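Side-chain contacts in protein arginine N-methyltransferase SFM1 (Saccharomyces cerevisiae, PDB 5C74), which uses S-adenosyl-L-methionine to monomethylate a single arginine of ribosomal protein S3, acting as a member of the SPOUT superfamily: residues P93-A96 with T97-D100; T140-A143 with I144-Q148. One frame throughout, in Å; residues are numbered along the deposited sequence.

Contact 1: P93-A96 with T97-D100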
loop_
_atom_site.group_PDB
_atom_site.type_symbol
_atom_site.label_atom_id
_atom_site.label_comp_id
_atom_site.label_asym_id
_atom_site.label_seq_id
_atom_site.Cartn_x
_atom_site.Cartn_y
_atom_site.Cartn_z
ATOM N N PRO A 93 -31.397 7.339 -8.623
ATOM C CA PRO A 93 -31.269 7.686 -10.044
ATOM C C PRO A 93 -31.578 9.153 -10.359
ATOM O O PRO A 93 -30.952 9.723 -11.260
ATOM C CB PRO A 93 -32.288 6.756 -10.717
ATOM C CG PRO A 93 -32.319 5.564 -9.826
ATOM C CD PRO A 93 -32.232 6.139 -8.432
ATOM N N GLU A 94 -32.500 9.769 -9.622
ATOM C CA GLU A 94 -32.832 11.176 -9.872
ATOM C C GLU A 94 -31.675 12.123 -9.565
ATOM O O GLU A 94 -31.666 13.259 -10.035
ATOM C CB GLU A 94 -34.051 11.617 -9.055
ATOM C CG GLU A 94 -35.209 10.641 -9.080
ATOM C CD GLU A 94 -35.059 9.587 -8.009
ATOM O OE1 GLU A 94 -35.141 9.948 -6.813
ATOM O OE2 GLU A 94 -34.827 8.413 -8.360
ATOM N N ASP A 95 -30.701 11.666 -8.778
ATOM C CA ASP A 95 -29.514 12.480 -8.478
ATOM C C ASP A 95 -28.569 12.632 -9.665
ATOM O O ASP A 95 -27.632 13.428 -9.627
ATOM C CB ASP A 95 -28.719 11.879 -7.311
ATOM C CG ASP A 95 -29.445 11.990 -5.989
ATOM O OD1 ASP A 95 -30.170 12.984 -5.780
ATOM O OD2 ASP A 95 -29.258 11.095 -5.144
ATOM N N ALA A 96 -28.803 11.864 -10.720
ATOM C CA ALA A 96 -27.956 11.954 -11.912
ATOM C C ALA A 96 -27.899 13.365 -12.520
ATOM O O ALA A 96 -26.878 13.749 -13.089
ATOM C CB ALA A 96 -28.435 10.948 -12.971
ATOM N N THR A 97 -28.986 14.134 -12.422
ATOM C CA THR A 97 -28.965 15.515 -12.919
ATOM C C THR A 97 -28.293 16.506 -11.969
ATOM O O THR A 97 -28.092 17.663 -12.327
ATOM C CB THR A 97 -30.390 16.036 -13.177
ATOM O OG1 THR A 97 -31.109 16.040 -11.937
ATOM C CG2 THR A 97 -31.114 15.128 -14.177
ATOM N N LYS A 98 -27.980 16.058 -10.756
ATOM C CA LYS A 98 -27.550 16.959 -9.690
ATOM C C LYS A 98 -26.042 17.024 -9.530
ATOM O O LYS A 98 -25.504 18.047 -9.098
ATOM C CB LYS A 98 -28.150 16.527 -8.341
ATOM C CG LYS A 98 -29.673 16.678 -8.214
ATOM C CD LYS A 98 -30.111 16.420 -6.768
ATOM C CE LYS A 98 -31.605 16.657 -6.562
ATOM N NZ LYS A 98 -32.434 15.534 -7.072
ATOM N N PHE A 99 -25.378 15.912 -9.828
ATOM C CA PHE A 99 -23.964 15.723 -9.484
ATOM C C PHE A 99 -23.098 15.426 -10.700
ATOM O O PHE A 99 -23.495 14.650 -11.570
ATOM C CB PHE A 99 -23.815 14.572 -8.485
ATOM C CG PHE A 99 -24.581 14.767 -7.201
ATOM C CD1 PHE A 99 -24.461 15.938 -6.469
ATOM C CD2 PHE A 99 -25.423 13.768 -6.729
ATOM C CE1 PHE A 99 -25.164 16.116 -5.282
ATOM C CE2 PHE A 99 -26.128 13.934 -5.549
ATOM C CZ PHE A 99 -26.003 15.109 -4.825
ATOM N N ASP A 100 -21.903 16.018 -10.737
ATOM C CA ASP A 100 -20.930 15.752 -11.796
ATOM C C ASP A 100 -19.766 14.907 -11.279
ATOM O O ASP A 100 -19.139 14.174 -12.046
ATOM C CB ASP A 100 -20.395 17.061 -12.363
ATOM C CG ASP A 100 -21.504 17.974 -12.835
ATOM O OD1 ASP A 100 -22.404 17.472 -13.524
ATOM O OD2 ASP A 100 -21.490 19.171 -12.495
HETATM O O HOH W 1 -33.415 14.555 -11.455
HETATM O O HOH W 2 -25.384 15.824 -14.141
HETATM O O HOH W 3 -24.516 12.414 -12.785
#
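Asp95, Lys98 and Phe99 all set CG beside their own backbone N and anti to the carbonyl carbon (chi1 -69° in Asp95), and in this tight turn that choice gathers the three side chains. A short 3-10 segment that includes residues 93-95 opens the turn, in the loop between strands 80-83 and 101-104. Lys98 N then makes an i to i+3 bond to Asp95 O, 2.9 Å long and fairly straight at 155°. Phe99 N adds a weak bond to the same oxygen.

Lysine suits position 98 because its long chain can run back over the turn. A bend at its end (chi4 78°) turns the ammonium toward the aspartate, where Lys98 NZ and Asp95 OD1 form a long salt bridge of 3.6 Å. The carboxylate has further duties: OD2 accepts a hydrogen bond from Gln92 N, just ahead of the turn, and forms a salt bridge with Arg131, so a small anionic side chain is well used in this buried place. Phe99 lies alongside Asp95, pointing the same way, and its CE2 meets Asp95 CB at 3.7 Å. The CB of Lys98 sits over the centre of one ring face, while Ile129 and Leu91 also touch this buried aromatic.

On the exposed side, Thr97 offers a hydroxyl to solvent. One water links Glu94 O, at 2.6 Å, with Thr97 OG1; another donates to both Ala96 O and Phe99 O, at 2.7 Å each.

Contact 2: T140-A143 with I144-Q148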
loop_
_atom_site.group_PDB
_atom_site.type_symbol
_atom_site.label_atom_id
_atom_site.label_comp_id
_atom_site.label_asym_id
_atom_site.label_seq_id
_atom_site.Cartn_x
_atom_site.Cartn_y
_atom_site.Cartn_z
ATOM N N THR A 140 -13.994 0.216 -2.513
ATOM C CA THR A 140 -14.118 1.388 -3.353
ATOM C C THR A 140 -14.569 1.033 -4.769
ATOM O O THR A 140 -15.418 1.719 -5.346
ATOM C CB THR A 140 -12.808 2.145 -3.404
ATOM O OG1 THR A 140 -12.396 2.404 -2.063
ATOM C CG2 THR A 140 -13.011 3.470 -4.138
ATOM N N ASP A 141 -14.022 -0.037 -5.336
ATOM C CA ASP A 141 -14.437 -0.420 -6.689
ATOM C C ASP A 141 -15.903 -0.852 -6.735
ATOM O O ASP A 141 -16.592 -0.599 -7.724
ATOM C CB ASP A 141 -13.554 -1.528 -7.242
ATOM C CG ASP A 141 -13.645 -2.791 -6.436
ATOM O OD1 ASP A 141 -13.230 -2.758 -5.259
ATOM O OD2 ASP A 141 -14.118 -3.810 -6.981
ATOM N N THR A 142 -16.384 -1.483 -5.669
ATOM C CA THR A 142 -17.803 -1.862 -5.588
ATOM C C THR A 142 -18.693 -0.608 -5.491
ATOM O O THR A 142 -19.755 -0.524 -6.136
ATOM C CB THR A 142 -18.088 -2.773 -4.380
ATOM O OG1 THR A 142 -17.430 -4.034 -4.562
ATOM C CG2 THR A 142 -19.591 -3.018 -4.268
ATOM N N ALA A 143 -18.251 0.363 -4.692
ATOM C CA ALA A 143 -19.006 1.601 -4.509
ATOM C C ALA A 143 -19.130 2.334 -5.836
ATOM O O ALA A 143 -20.188 2.883 -6.153
ATOM C CB ALA A 143 -18.348 2.504 -3.469
ATOM N N ILE A 144 -18.045 2.342 -6.602
ATOM C CA ILE A 144 -18.056 2.991 -7.902
ATOM C C ILE A 144 -18.943 2.213 -8.869
ATOM O O ILE A 144 -19.719 2.818 -9.603
ATOM C CB ILE A 144 -16.628 3.161 -8.452
ATOM C CG1 ILE A 144 -15.917 4.217 -7.592
ATOM C CG2 ILE A 144 -16.662 3.574 -9.949
ATOM C CD1 ILE A 144 -14.513 4.555 -8.016
ATOM N N ARG A 145 -18.883 0.880 -8.845
ATOM C CA ARG A 145 -19.788 0.114 -9.709
ATOM C C ARG A 145 -21.240 0.420 -9.350
ATOM O O ARG A 145 -22.092 0.593 -10.223
ATOM C CB ARG A 145 -19.538 -1.396 -9.599
ATOM C CG ARG A 145 -20.526 -2.230 -10.393
ATOM C CD ARG A 145 -20.083 -3.684 -10.465
ATOM N NE ARG A 145 -18.900 -3.800 -11.293
ATOM C CZ ARG A 145 -18.950 -3.921 -12.613
ATOM N NH1 ARG A 145 -20.127 -3.973 -13.234
ATOM N NH2 ARG A 145 -17.832 -4.007 -13.307
ATOM N N THR A 146 -21.513 0.476 -8.057
ATOM C CA THR A 146 -22.857 0.737 -7.580
ATOM C C THR A 146 -23.321 2.108 -8.030
ATOM O O THR A 146 -24.455 2.268 -8.478
ATOM C CB THR A 146 -22.940 0.638 -6.050
ATOM O OG1 THR A 146 -22.626 -0.707 -5.642
ATOM C CG2 THR A 146 -24.346 1.006 -5.573
ATOM N N THR A 147 -22.438 3.089 -7.932
ATOM C CA THR A 147 -22.798 4.441 -8.338
ATOM C C THR A 147 -23.112 4.504 -9.838
ATOM O O THR A 147 -24.043 5.206 -10.268
ATOM C CB THR A 147 -21.677 5.426 -7.969
ATOM O OG1 THR A 147 -21.557 5.468 -6.540
ATOM C CG2 THR A 147 -22.027 6.831 -8.499
ATOM N N GLN A 148 -22.346 3.764 -10.636
ATOM C CA GLN A 148 -22.597 3.696 -12.073
ATOM C C GLN A 148 -23.977 3.103 -12.362
ATOM O O GLN A 148 -24.715 3.588 -13.224
ATOM C CB GLN A 148 -21.507 2.871 -12.769
ATOM C CG GLN A 148 -20.155 3.547 -12.776
ATOM C CD GLN A 148 -20.066 4.609 -13.852
ATOM O OE1 GLN A 148 -20.177 5.803 -13.573
ATOM N NE2 GLN A 148 -19.883 4.178 -15.089
#
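Thr142 and Thr146 sit one turn apart, their side chains crossing at a slant, Thr142 CG2 coming 4.1 Å from Thr146 OG1. That hydroxyl donates back to Thr142 O over 2.9 Å, while Thr146 N reaches the same oxygen from the opposite face of the carbonyl plane. Thr147 repeats the scheme on Ala143 O, where its OG1 arrives at 3.0 Å, again across the plane from its own N. A chi1 of -63° in Thr146 and -65° in Thr147 keeps OG1 beside the backbone N and aims it back at the preceding turn, so each buried hydroxyl has an acceptor for its proton and two carbonyl oxygens are gripped twice. Val183 touches Thr146, and Phe102 touches Thr147.

On another side, Ile144 lays CG1 against Thr140 O at 3.4 Å and brings its CD1 to 4.3 Å from Thr140 CG2. Its branched, apolar chain fits there, since Phe104 of the parallel sheet and Ile23 of helix 14-27 press on it. Ala143, small enough for close approach, packs on Phe104 too. Threonine hydroxyls bonded to the carbonyl four residues back are a familiar feature of alpha-helices, here one lying against the parallel sheet of an alpha/beta SPOUT domain.

In the fold
Contact 1 precedes contact 2 in the chain, and their centres lie 15 Å apart. Their nearest atoms stay about 8 Å from each other, so they do not touch, yet they share neighbours. Helix 140-151 carries contact 2 and runs on to Ile150 and Ile151, which meet Pro93, Asp95 and Ala96 of contact 1; Leu91 touches both Phe99 and Thr147. Contact 1 is peripheral, its centre about 18 Å from that of the chain, and leads into strand 101-104, on which contact 2 packs much nearer the middle, with its centre about 7 Å from that of the chain. Neither includes a residue of the nickel sites, formed by Glu174 and histidines of the C-terminal His tag.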